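PDB 3QDH: fimbrial structural subunit, which builds the shaft of Actinomyces type 2 fimbriae and, as an adhesin, mediates interactions with streptococci and host cells in oral biofilm development. Local coordinates for residues Leu35-Tyr41 / Leu92-Lys96; Lys42-Arg47 / Glu139-Pro145. All blocks are in the same frame, centred on the assembly; numbering follows the deposited sequence.

Interaction 1 (Leu35-Tyr41 / Leu92-Lys96); sequences LDAKSFY and LKRIK
Lys96, at the end of helix 89-96, plugs into the type I beta turn of Asp36-Ser39 that leads into strand 39-49, at one end of the Ig-like domain (CnaA/DEv-IgG fold). Lys96 CB lies 4.2 Å from Tyr41 CE2. With CG anti to the backbone N (chi1 179°), the chain is carried toward Leu35, and Lys96 CG passes 4.0 Å from Leu35 CD1. CD and CE run obliquely past the Phe40 ring, Lys96 CE 3.8 Å from Phe40 CE1. A bend at the last torsion (chi4 72°) then turns NZ into the loop. There Lys96 NZ donates to Ser39 O at 2.8 Å, only moderately tilted from the carbonyl plane, and to Ala37 O from well above that carbonyl's plane; a water joins it to Leu35 O. Lys96 NZ also sits over the Phe40 face, 4.7 Å from the ring centroid, a cation-pi contact. Two backbone oxygens, a water and the Phe40 face thus hold the ammonium, and together they would stabilise its positive charge.

Between Leu92 and Ile95, Arg94 bonds to the zinc ligands Asp70 and Asp73. Tyr41 stands against the helix, with Leu35 CD1 over one ring face and Lys96 N at the ring edge. Its CB packs on Leu92 CD2. Ile95 CG2 touches Tyr41 CE2 at 3.7 Å, while a water bridges Tyr41 OH (2.7 Å) to Ile95 O.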
loop_
_atom_site.group_PDB
_atom_site.type_symbol
_atom_site.label_atom_id
_atom_site.label_comp_id
_atom_site.label_asym_id
_atom_site.label_seq_id
_atom_site.Cartn_x
_atom_site.Cartn_y
_atom_site.Cartn_z
ATOM N N LEU A 35 -32.940 -4.635 0.876
ATOM C CA LEU A 35 -33.689 -5.310 -0.173
ATOM C C LEU A 35 -35.113 -5.583 0.292
ATOM O O LEU A 35 -35.347 -5.833 1.475
ATOM C CB LEU A 35 -32.995 -6.616 -0.605
ATOM C CG LEU A 35 -31.523 -6.585 -1.047
ATOM C CD1 LEU A 35 -31.078 -7.959 -1.536
ATOM C CD2 LEU A 35 -31.230 -5.524 -2.103
ATOM N N ASP A 36 -36.060 -5.520 -0.643
ATOM C CA ASP A 36 -37.414 -6.017 -0.391
ATOM C C ASP A 36 -37.343 -7.472 0.035
ATOM O O ASP A 36 -36.406 -8.192 -0.347
ATOM C CB ASP A 36 -38.271 -5.922 -1.652
ATOM C CG ASP A 36 -38.503 -4.503 -2.093
ATOM O OD1 ASP A 36 -38.271 -3.571 -1.289
ATOM O OD2 ASP A 36 -38.931 -4.311 -3.254
ATOM N N ALA A 37 -38.340 -7.899 0.805
ATOM C CA ALA A 37 -38.462 -9.284 1.262
ATOM C C ALA A 37 -38.190 -10.325 0.163
ATOM O O ALA A 37 -37.482 -11.298 0.404
ATOM C CB ALA A 37 -39.843 -9.516 1.892
ATOM N N LYS A 38 -38.728 -10.100 -1.040
ATOM C CA LYS A 38 -38.622 -11.079 -2.134
ATOM C C LYS A 38 -37.596 -10.688 -3.209
ATOM O O LYS A 38 -37.677 -11.142 -4.354
ATOM C CB LYS A 38 -40.003 -11.331 -2.777
ATOM C CG LYS A 38 -41.034 -12.011 -1.863
ATOM C CD LYS A 38 -40.670 -13.477 -1.612
ATOM C CE LYS A 38 -41.851 -14.273 -1.058
ATOM N NZ LYS A 38 -41.423 -15.642 -0.613
ATOM N N SER A 39 -36.636 -9.843 -2.837
ATOM C CA SER A 39 -35.532 -9.478 -3.725
ATOM C C SER A 39 -34.262 -10.171 -3.232
ATOM O O SER A 39 -33.932 -10.099 -2.041
ATOM C CB SER A 39 -35.367 -7.949 -3.750
ATOM O OG SER A 39 -34.178 -7.565 -4.419
ATOM N N PHE A 40 -33.558 -10.854 -4.135
ATOM C CA PHE A 40 -32.367 -11.618 -3.767
ATOM C C PHE A 40 -31.179 -11.267 -4.636
ATOM O O PHE A 40 -31.358 -10.899 -5.792
ATOM C CB PHE A 40 -32.632 -13.122 -3.905
ATOM C CG PHE A 40 -33.825 -13.594 -3.131
ATOM C CD1 PHE A 40 -33.685 -14.041 -1.822
ATOM C CD2 PHE A 40 -35.088 -13.577 -3.707
ATOM C CE1 PHE A 40 -34.797 -14.478 -1.088
ATOM C CE2 PHE A 40 -36.212 -14.004 -2.987
ATOM C CZ PHE A 40 -36.061 -14.457 -1.674
ATOM N N TYR A 41 -29.971 -11.386 -4.078
ATOM C CA TYR A 41 -28.737 -11.272 -4.872
ATOM C C TYR A 41 -28.550 -12.438 -5.841
ATOM O O TYR A 41 -28.658 -13.604 -5.456
ATOM C CB TYR A 41 -27.494 -11.187 -3.981
ATOM C CG TYR A 41 -27.429 -9.904 -3.183
ATOM C CD1 TYR A 41 -27.128 -8.688 -3.800
ATOM C CD2 TYR A 41 -27.683 -9.910 -1.809
ATOM C CE1 TYR A 41 -27.076 -7.498 -3.057
ATOM C CE2 TYR A 41 -27.621 -8.735 -1.058
ATOM C CZ TYR A 41 -27.327 -7.539 -1.689
ATOM O OH TYR A 41 -27.298 -6.396 -0.932
ATOM N N LEU A 92 -24.221 -14.561 0.306
ATOM C CA LEU A 92 -25.244 -13.670 -0.250
ATOM C C LEU A 92 -26.461 -13.599 0.643
ATOM O O LEU A 92 -27.065 -12.542 0.774
ATOM C CB LEU A 92 -25.669 -14.111 -1.665
ATOM C CG LEU A 92 -24.572 -14.089 -2.734
ATOM C CD1 LEU A 92 -25.146 -14.636 -4.061
ATOM C CD2 LEU A 92 -24.024 -12.677 -2.925
ATOM N N LYS A 93 -26.811 -14.725 1.268
ATOM C CA LYS A 93 -27.902 -14.750 2.241
ATOM C C LYS A 93 -27.566 -13.857 3.454
ATOM O O LYS A 93 -28.418 -13.114 3.934
ATOM C CB LYS A 93 -28.156 -16.200 2.681
ATOM C CG LYS A 93 -29.226 -16.362 3.744
ATOM C CD LYS A 93 -29.583 -17.829 3.976
ATOM C CE LYS A 93 -30.788 -18.244 3.154
ATOM N NZ LYS A 93 -32.064 -17.683 3.730
ATOM N N ARG A 94 -26.330 -13.936 3.941
ATOM C CA ARG A 94 -25.878 -13.040 5.034
ATOM C C ARG A 94 -25.995 -11.550 4.703
ATOM O O ARG A 94 -26.463 -10.729 5.529
ATOM C CB ARG A 94 -24.426 -13.328 5.388
ATOM C CG ARG A 94 -24.157 -14.616 6.175
ATOM C CD ARG A 94 -22.706 -14.564 6.634
ATOM N NE ARG A 94 -22.174 -15.823 7.173
ATOM C CZ ARG A 94 -22.277 -16.195 8.447
ATOM N NH1 ARG A 94 -22.925 -15.424 9.304
ATOM N NH2 ARG A 94 -21.750 -17.342 8.862
ATOM N N ILE A 95 -25.547 -11.186 3.501
ATOM C CA ILE A 95 -25.568 -9.795 3.079
ATOM C C ILE A 95 -27.000 -9.276 2.966
ATOM O O ILE A 95 -27.292 -8.174 3.431
ATOM C CB ILE A 95 -24.758 -9.539 1.778
ATOM C CG1 ILE A 95 -23.287 -9.901 2.006
ATOM C CG2 ILE A 95 -24.877 -8.065 1.352
ATOM C CD1 ILE A 95 -22.406 -9.926 0.711
ATOM N N LYS A 96 -27.899 -10.074 2.397
ATOM C CA LYS A 96 -29.323 -9.703 2.379
ATOM C C LYS A 96 -29.906 -9.474 3.792
ATOM O O LYS A 96 -30.719 -8.563 4.005
ATOM C CB LYS A 96 -30.150 -10.757 1.620
ATOM C CG LYS A 96 -31.658 -10.452 1.572
ATOM C CD LYS A 96 -32.410 -11.560 0.819
ATOM C CE LYS A 96 -33.884 -11.601 1.229
ATOM N NZ LYS A 96 -34.645 -10.460 0.693
HETATM O O HOH W 1 -31.719 -6.333 2.780
HETATM O O HOH W 2 -34.447 -8.314 2.636
HETATM O O HOH W 3 -29.512 -12.792 -1.390
HETATM O O HOH W 4 -28.269 -6.397 1.555
#

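Interaction 2 (Lys42-Arg47 / Glu139-Pro145)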
loop_
_atom_site.group_PDB
_atom_site.type_symbol
_atom_site.label_atom_id
_atom_site.label_comp_id
_atom_site.label_asym_id
_atom_site.label_seq_id
_atom_site.Cartn_x
_atom_site.Cartn_y
_atom_site.Cartn_z
ATOM N N LYS A 42 -28.257 -12.101 -7.095
ATOM C CA LYS A 42 -27.761 -13.074 -8.066
ATOM C C LYS A 42 -26.279 -13.257 -7.799
ATOM O O LYS A 42 -25.726 -14.357 -7.953
ATOM C CB LYS A 42 -27.950 -12.560 -9.495
ATOM C CG LYS A 42 -29.403 -12.381 -9.958
ATOM C CD LYS A 42 -29.371 -11.829 -11.392
ATOM C CE LYS A 42 -30.645 -11.126 -11.768
ATOM N NZ LYS A 42 -30.541 -10.531 -13.139
ATOM N N TYR A 43 -25.629 -12.161 -7.404
ATOM C CA TYR A 43 -24.221 -12.189 -7.055
ATOM C C TYR A 43 -23.842 -10.891 -6.349
ATOM O O TYR A 43 -24.594 -9.927 -6.378
ATOM C CB TYR A 43 -23.319 -12.417 -8.305
ATOM C CG TYR A 43 -23.622 -11.463 -9.441
ATOM C CD1 TYR A 43 -23.047 -10.187 -9.487
ATOM C CD2 TYR A 43 -24.487 -11.844 -10.479
ATOM C CE1 TYR A 43 -23.378 -9.290 -10.533
ATOM C CE2 TYR A 43 -24.807 -10.974 -11.524
ATOM C CZ TYR A 43 -24.251 -9.706 -11.545
ATOM O OH TYR A 43 -24.565 -8.864 -12.585
ATOM N N PHE A 44 -22.682 -10.895 -5.709
ATOM C CA PHE A 44 -22.127 -9.718 -5.038
ATOM C C PHE A 44 -20.610 -9.891 -4.983
ATOM O O PHE A 44 -20.105 -10.807 -4.339
ATOM C CB PHE A 44 -22.737 -9.554 -3.623
ATOM C CG PHE A 44 -22.372 -8.251 -2.942
ATOM C CD1 PHE A 44 -23.361 -7.333 -2.589
ATOM C CD2 PHE A 44 -21.050 -7.960 -2.647
ATOM C CE1 PHE A 44 -23.021 -6.115 -1.960
ATOM C CE2 PHE A 44 -20.696 -6.745 -2.021
ATOM C CZ PHE A 44 -21.679 -5.836 -1.672
ATOM N N GLN A 45 -19.877 -9.010 -5.664
ATOM C CA GLN A 45 -18.429 -9.146 -5.786
ATOM C C GLN A 45 -17.742 -7.804 -5.586
ATOM O O GLN A 45 -18.171 -6.804 -6.158
ATOM C CB GLN A 45 -18.077 -9.698 -7.180
ATOM C CG GLN A 45 -16.570 -9.917 -7.463
ATOM C CD GLN A 45 -16.333 -10.378 -8.895
ATOM O OE1 GLN A 45 -16.217 -11.580 -9.177
ATOM N NE2 GLN A 45 -16.293 -9.426 -9.808
ATOM N N LEU A 46 -16.671 -7.790 -4.789
ATOM C CA LEU A 46 -15.773 -6.644 -4.739
ATOM C C LEU A 46 -14.606 -6.927 -5.697
ATOM O O LEU A 46 -14.002 -8.005 -5.661
ATOM C CB LEU A 46 -15.264 -6.397 -3.313
ATOM C CG LEU A 46 -16.303 -6.057 -2.216
ATOM C CD1 LEU A 46 -15.628 -6.052 -0.843
ATOM C CD2 LEU A 46 -17.025 -4.731 -2.486
ATOM N N ARG A 47 -14.310 -5.958 -6.559
ATOM C CA ARG A 47 -13.327 -6.137 -7.623
ATOM C C ARG A 47 -12.337 -4.984 -7.583
ATOM O O ARG A 47 -12.716 -3.852 -7.302
ATOM C CB ARG A 47 -14.011 -6.158 -8.985
ATOM C CG ARG A 47 -13.084 -6.495 -10.161
ATOM C CD ARG A 47 -13.872 -6.557 -11.454
ATOM N NE ARG A 47 -14.718 -7.755 -11.534
ATOM C CZ ARG A 47 -15.447 -8.083 -12.600
ATOM N NH1 ARG A 47 -15.446 -7.290 -13.678
ATOM N NH2 ARG A 47 -16.178 -9.198 -12.597
ATOM N N GLU A 139 -25.241 -16.680 -9.447
ATOM C CA GLU A 139 -24.698 -16.756 -10.791
ATOM C C GLU A 139 -23.307 -16.149 -10.798
ATOM O O GLU A 139 -22.983 -15.319 -9.943
ATOM C CB GLU A 139 -25.605 -15.987 -11.748
ATOM C CG GLU A 139 -26.958 -16.651 -11.947
ATOM C CD GLU A 139 -27.960 -15.767 -12.663
ATOM O OE1 GLU A 139 -27.651 -14.578 -12.920
ATOM O OE2 GLU A 139 -29.065 -16.269 -12.983
ATOM N N GLU A 140 -22.488 -16.559 -11.763
ATOM C CA GLU A 140 -21.153 -15.986 -11.907
ATOM C C GLU A 140 -21.299 -14.519 -12.301
ATOM O O GLU A 140 -22.035 -14.206 -13.248
ATOM C CB GLU A 140 -20.334 -16.740 -12.959
ATOM C CG GLU A 140 -18.907 -16.202 -13.143
ATOM C CD GLU A 140 -18.084 -16.979 -14.169
ATOM O OE1 GLU A 140 -18.671 -17.724 -14.982
ATOM O OE2 GLU A 140 -16.841 -16.839 -14.159
ATOM N N PRO A 141 -20.626 -13.613 -11.565
ATOM C CA PRO A 141 -20.662 -12.204 -11.949
ATOM C C PRO A 141 -20.100 -12.014 -13.371
ATOM O O PRO A 141 -19.207 -12.758 -13.778
ATOM C CB PRO A 141 -19.733 -11.526 -10.933
ATOM C CG PRO A 141 -19.579 -12.471 -9.817
ATOM C CD PRO A 141 -19.758 -13.850 -10.395
ATOM N N PRO A 142 -20.616 -11.027 -14.119
ATOM C CA PRO A 142 -20.101 -10.831 -15.486
ATOM C C PRO A 142 -18.644 -10.354 -15.497
ATOM O O PRO A 142 -18.227 -9.617 -14.604
ATOM C CB PRO A 142 -21.026 -9.760 -16.078
ATOM C CG PRO A 142 -21.687 -9.092 -14.916
ATOM C CD PRO A 142 -21.647 -10.039 -13.743
ATOM N N ALA A 143 -17.881 -10.778 -16.502
ATOM C CA ALA A 143 -16.476 -10.387 -16.618
ATOM C C ALA A 143 -16.319 -8.895 -16.921
ATOM O O ALA A 143 -15.379 -8.257 -16.449
ATOM C CB ALA A 143 -15.768 -11.229 -17.691
ATOM N N ASN A 144 -17.252 -8.349 -17.691
ATOM C CA ASN A 144 -17.155 -6.969 -18.182
ATOM C C ASN A 144 -18.478 -6.193 -18.097
ATOM O O ASN A 144 -19.007 -5.760 -19.125
ATOM C CB ASN A 144 -16.640 -6.956 -19.636
ATOM C CG ASN A 144 -15.263 -7.606 -19.790
ATOM O OD1 ASN A 144 -15.127 -8.655 -20.431
ATOM N ND2 ASN A 144 -14.239 -6.987 -19.208
ATOM N N PRO A 145 -19.022 -5.997 -16.871
ATOM C CA PRO A 145 -20.255 -5.215 -16.765
ATOM C C PRO A 145 -20.017 -3.784 -17.226
ATOM O O PRO A 145 -18.902 -3.274 -17.091
ATOM C CB PRO A 145 -20.540 -5.221 -15.261
ATOM C CG PRO A 145 -19.197 -5.346 -14.640
ATOM C CD PRO A 145 -18.462 -6.303 -15.542
#
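Tyr43 and Arg47, on the same side of strand 39-49 in the Ig-like domain (CnaA/DEv-IgG fold), receive the proline-rich linker 139-145, which runs from strand 118-131 toward strand 154-165 of the next domain. The linker crosses the strand's outer side without forming a regular beta pairing.

Apolar and CH-pi contacts fill the middle. Pro141 CA sits over the centre of the Tyr43 ring, 3.9 Å from the centroid and 10° off the normal, while Pro141 CB meets CD1. Pro142 crosses the tyrosine side chain at about a right angle, Pro142 CD lying 3.4 Å from Tyr43 CZ and equally near OH. Tyr43 CG lies between the backbone N and the carbonyl carbon (chi1 51°), a crowded rotamer that sets the ring with one face against Pro141 and its CZ-OH end against Pro142. Pro141 also rests against the side chain of Gln45.

Hydrogen bonds fasten both ends. At the corner of the chain at Lys42, Glu139 N donates almost straight to Lys42 O at 2.8 Å. The Lys42 and Glu139 side chains run side by side, but the ammonium forms its salt bridge with Asp128 of strand 118-131, and Glu139 OE1 stays 5.0 Å from Lys42 NZ.

At the far end, a bend at chi3 (-73°) turns the Arg47 guanidinium onto two successive linker carbonyls. Arg47 NH2 donates nearly straight to Pro142 O at 2.9 Å, close to the guanidinium plane. Arg47 NH1 gives a more bent hydrogen bond, also 2.9 Å, to Ala143 O, which lies out of the guanidinium plane.

Both contacts use strand 39-49, on either side of the corner at Lys42. Interaction 1 is partly buried: helix 89-96 inserts apolar side chains toward the domain interior, while a lysine and waters tie its outer end to the turn. Interaction 2 lies at the surface, away from the zinc site, and holds an irregular linker through proline-aromatic packing and bonds to backbone carbonyls. In each, a basic side chain binds main-chain oxygens: an ammonium inside a turn, a guanidinium across two adjacent residues. The two meet through the strand's inner side, where Leu92 CD2 packs 3.4 Å from Phe44 CB and Ile95 CD1 lies near Phe44 CG.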